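Local coordinates for putative peptidyl-arginine deiminase family protein (Campylobacter jejuni subsp. jejuni serotype O:2, PDB 6B10) that probably acts as an agmatine deiminase, hydrolysing agmatine to N-carbamoylputrescine on the route to putrescine, at residues 23-28 and 81-86. Sequence-based numbering, arbitrary orientation.
Sequences MLSLPH and CDTNDT
Ser25, the last residue of strand 19-25, meets the loop 81-86 with both its side chain and its carbonyl. Its OG stands anti to the backbone N (chi1 178°), and from there it makes a weak hydrogen bond of 3.3 Å to Asp85 O while lying against the Thr83 methyl, with OG to CG2 at 3.4 Å. The carbonyl packs on Thr86, whose CB is 3.2 Å from Ser25 O. The same threonine's methyl, CG2, reaches on to the carbonyl of Leu26 and then to Pro27, approaching CB and CG of the ring at 4.0 Å each; the two side chains cross at about a right angle. Thr86 OG1 is hydrogen-bonded to Trp33 NE1. The contact ends at His28, where chi1 (47°) sets CG between the backbone N and the carbonyl carbon and the ring brings NE2 to Thr83 O, 2.8 Å away. The bond is short but bent, 130° at the hydrogen, and the donor sits well above the carbonyl plane, while the oxygen lies at the ring edge, near its plane. Within the loop, Asn84 OD1 weakly accepts the Asp85 N-H, and Asp85 OD1 accepts that of Trp87. In the alpha/beta architecture expected of a Porphyromonas-type deiminase, the contact thus ties the end of an inner strand, paired with 56-61 and 326-329, to the connection between edge strand 76-80 and helix 88-91; helix 37-52 touches Pro27 with Ile40 and Tyr44, Tyr44 also meets Thr86, and helix 120-133 borders the loop at Asn84.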
ATOM      1  N   MET A  23       6.748   0.447   7.998  1.00 29.07           N
ATOM      2  CA  MET A  23       6.051   0.319   9.259  1.00 30.07           C
ATOM      3  C   MET A  23       4.944  -0.719   9.150  1.00 30.17           C
ATOM      4  O   MET A  23       4.200  -0.744   8.174  1.00 29.55           O
ATOM      5  CB  MET A  23       5.482   1.669   9.654  1.00 30.96           C
ATOM      6  CG  MET A  23       6.539   2.766   9.679  1.00 32.19           C
ATOM      7  SD  MET A  23       5.916   4.359  10.231  1.00 34.54           S
ATOM      8  CE  MET A  23       4.609   4.664   9.051  1.00 35.06           C
ATOM      9  N   LEU A  24       4.858  -1.584  10.157  1.00 31.00           N
ATOM     10  CA  LEU A  24       3.846  -2.631  10.213  1.00 32.65           C
ATOM     11  C   LEU A  24       3.224  -2.720  11.608  1.00 35.25           C
ATOM     12  O   LEU A  24       3.856  -2.384  12.613  1.00 34.65           O
ATOM     13  CB  LEU A  24       4.458  -3.986   9.845  1.00 32.49           C
ATOM     14  CG  LEU A  24       5.234  -4.058   8.521  1.00 32.54           C
ATOM     15  CD1 LEU A  24       6.725  -3.875   8.746  1.00 32.80           C
ATOM     16  CD2 LEU A  24       4.982  -5.374   7.791  1.00 33.06           C
ATOM     17  N   SER A  25       1.980  -3.180  11.653  1.00 38.02           N
ATOM     18  CA  SER A  25       1.287  -3.435  12.906  1.00 39.41           C
ATOM     19  C   SER A  25       1.126  -4.941  13.084  1.00 41.24           C
ATOM     20  O   SER A  25       0.328  -5.572  12.393  1.00 40.99           O
ATOM     21  CB  SER A  25      -0.073  -2.750  12.896  1.00 40.91           C
ATOM     22  OG  SER A  25      -0.779  -3.016  14.094  1.00 43.84           O
ATOM     23  N   LEU A  26       1.887  -5.513  14.014  1.00 42.93           N
ATOM     24  CA  LEU A  26       1.884  -6.958  14.243  1.00 44.58           C
ATOM     25  C   LEU A  26       0.503  -7.529  14.571  1.00 45.77           C
ATOM     26  O   LEU A  26      -0.296  -6.884  15.256  1.00 45.51           O
ATOM     27  CB  LEU A  26       2.853  -7.330  15.367  1.00 44.14           C
ATOM     28  CG  LEU A  26       4.341  -7.173  15.067  1.00 45.11           C
ATOM     29  CD1 LEU A  26       5.150  -7.525  16.302  1.00 45.25           C
ATOM     30  CD2 LEU A  26       4.781  -8.033  13.889  1.00 45.96           C
ATOM     31  N   PRO A  27       0.209  -8.738  14.056  1.00 48.69           N
ATOM     32  CA  PRO A  27      -0.956  -9.470  14.541  1.00 51.01           C
ATOM     33  C   PRO A  27      -0.687  -9.989  15.945  1.00 51.46           C
ATOM     34  O   PRO A  27       0.432 -10.398  16.241  1.00 50.48           O
ATOM     35  CB  PRO A  27      -1.092 -10.639  13.555  1.00 50.04           C
ATOM     36  CG  PRO A  27      -0.215 -10.304  12.398  1.00 49.84           C
ATOM     37  CD  PRO A  27       0.877  -9.449  12.954  1.00 48.44           C
ATOM     38  N   HIS A  28      -1.697  -9.946  16.802  1.00 55.89           N
ATOM     39  CA  HIS A  28      -1.576 -10.469  18.162  1.00 59.36           C
ATOM     40  C   HIS A  28      -2.805 -11.285  18.531  1.00 61.37           C
ATOM     41  O   HIS A  28      -3.848 -11.185  17.877  1.00 60.59           O
ATOM     42  CB  HIS A  28      -1.350  -9.338  19.177  1.00 58.47           C
ATOM     43  CG  HIS A  28      -2.275  -8.170  19.014  1.00 58.60           C
ATOM     44  ND1 HIS A  28      -3.626  -8.243  19.276  1.00 58.62           N
ATOM     45  CD2 HIS A  28      -2.036  -6.892  18.633  1.00 58.32           C
ATOM     46  CE1 HIS A  28      -4.182  -7.066  19.053  1.00 57.34           C
ATOM     47  NE2 HIS A  28      -3.238  -6.228  18.662  1.00 57.45           N
ATOM     48  N   CYS A  81       2.526   0.134  21.628  1.00 58.58           N
ATOM     49  CA  CYS A  81       1.295   0.873  21.352  1.00 60.89           C
ATOM     50  C   CYS A  81       0.150  -0.100  21.086  1.00 63.96           C
ATOM     51  O   CYS A  81       0.304  -1.043  20.312  1.00 66.18           O
ATOM     52  CB  CYS A  81       1.485   1.787  20.142  1.00 60.74           C
ATOM     53  SG  CYS A  81      -0.022   2.573  19.549  1.00 62.66           S
ATOM     54  N   ASP A  82      -0.994   0.128  21.726  1.00 66.35           N
ATOM     55  CA  ASP A  82      -2.141  -0.768  21.581  1.00 67.69           C
ATOM     56  C   ASP A  82      -2.792  -0.597  20.221  1.00 68.40           C
ATOM     57  O   ASP A  82      -2.775   0.489  19.643  1.00 66.45           O
ATOM     58  CB  ASP A  82      -3.179  -0.525  22.681  1.00 69.16           C
ATOM     59  CG  ASP A  82      -2.702  -0.978  24.048  1.00 71.43           C
ATOM     60  OD1 ASP A  82      -1.475  -1.116  24.244  1.00 73.87           O
ATOM     61  OD2 ASP A  82      -3.558  -1.191  24.932  1.00 73.26           O
ATOM     62  N   THR A  83      -3.382  -1.683  19.731  1.00 70.94           N
ATOM     63  CA  THR A  83      -4.025  -1.715  18.419  1.00 71.48           C
ATOM     64  C   THR A  83      -4.795  -3.026  18.252  1.00 71.15           C
ATOM     65  O   THR A  83      -4.777  -3.885  19.135  1.00 73.12           O
ATOM     66  CB  THR A  83      -2.986  -1.583  17.277  1.00 71.67           C
ATOM     67  OG1 THR A  83      -3.654  -1.542  16.008  1.00 73.24           O
ATOM     68  CG2 THR A  83      -1.982  -2.742  17.300  1.00 70.68           C
ATOM     69  N   ASN A  84      -5.475  -3.167  17.121  1.00 71.42           N
ATOM     70  CA  ASN A  84      -6.036  -4.458  16.710  1.00 71.02           C
ATOM     71  C   ASN A  84      -5.884  -4.685  15.204  1.00 66.82           C
ATOM     72  O   ASN A  84      -5.329  -5.699  14.782  1.00 69.50           O
ATOM     73  CB  ASN A  84      -7.497  -4.615  17.162  1.00 72.55           C
ATOM     74  CG  ASN A  84      -8.354  -3.401  16.849  1.00 73.99           C
ATOM     75  OD1 ASN A  84      -7.847  -2.331  16.504  1.00 74.69           O
ATOM     76  ND2 ASN A  84      -9.666  -3.565  16.971  1.00 75.83           N
ATOM     77  N   ASP A  85      -6.362  -3.730  14.408  1.00 62.99           N
ATOM     78  CA  ASP A  85      -6.185  -3.743  12.958  1.00 59.01           C
ATOM     79  C   ASP A  85      -4.693  -3.774  12.605  1.00 55.50           C
ATOM     80  O   ASP A  85      -3.919  -2.945  13.090  1.00 55.70           O
ATOM     81  CB  ASP A  85      -6.840  -2.494  12.359  1.00 59.44           C
ATOM     82  CG  ASP A  85      -6.838  -2.484  10.839  1.00 59.76           C
ATOM     83  OD1 ASP A  85      -6.315  -3.428  10.215  1.00 59.92           O
ATOM     84  OD2 ASP A  85      -7.364  -1.510  10.263  1.00 62.16           O
ATOM     85  N   THR A  86      -4.298  -4.741  11.778  1.00 50.38           N
ATOM     86  CA  THR A  86      -2.916  -4.850  11.307  1.00 47.24           C
ATOM     87  C   THR A  86      -2.694  -4.152   9.955  1.00 43.92           C
ATOM     88  O   THR A  86      -1.556  -3.965   9.523  1.00 41.72           O
ATOM     89  CB  THR A  86      -2.493  -6.323  11.166  1.00 47.61           C
ATOM     90  OG1 THR A  86      -3.364  -6.988  10.244  1.00 46.63           O
ATOM     91  CG2 THR A  86      -2.544  -7.023  12.513  1.00 48.30           C
TER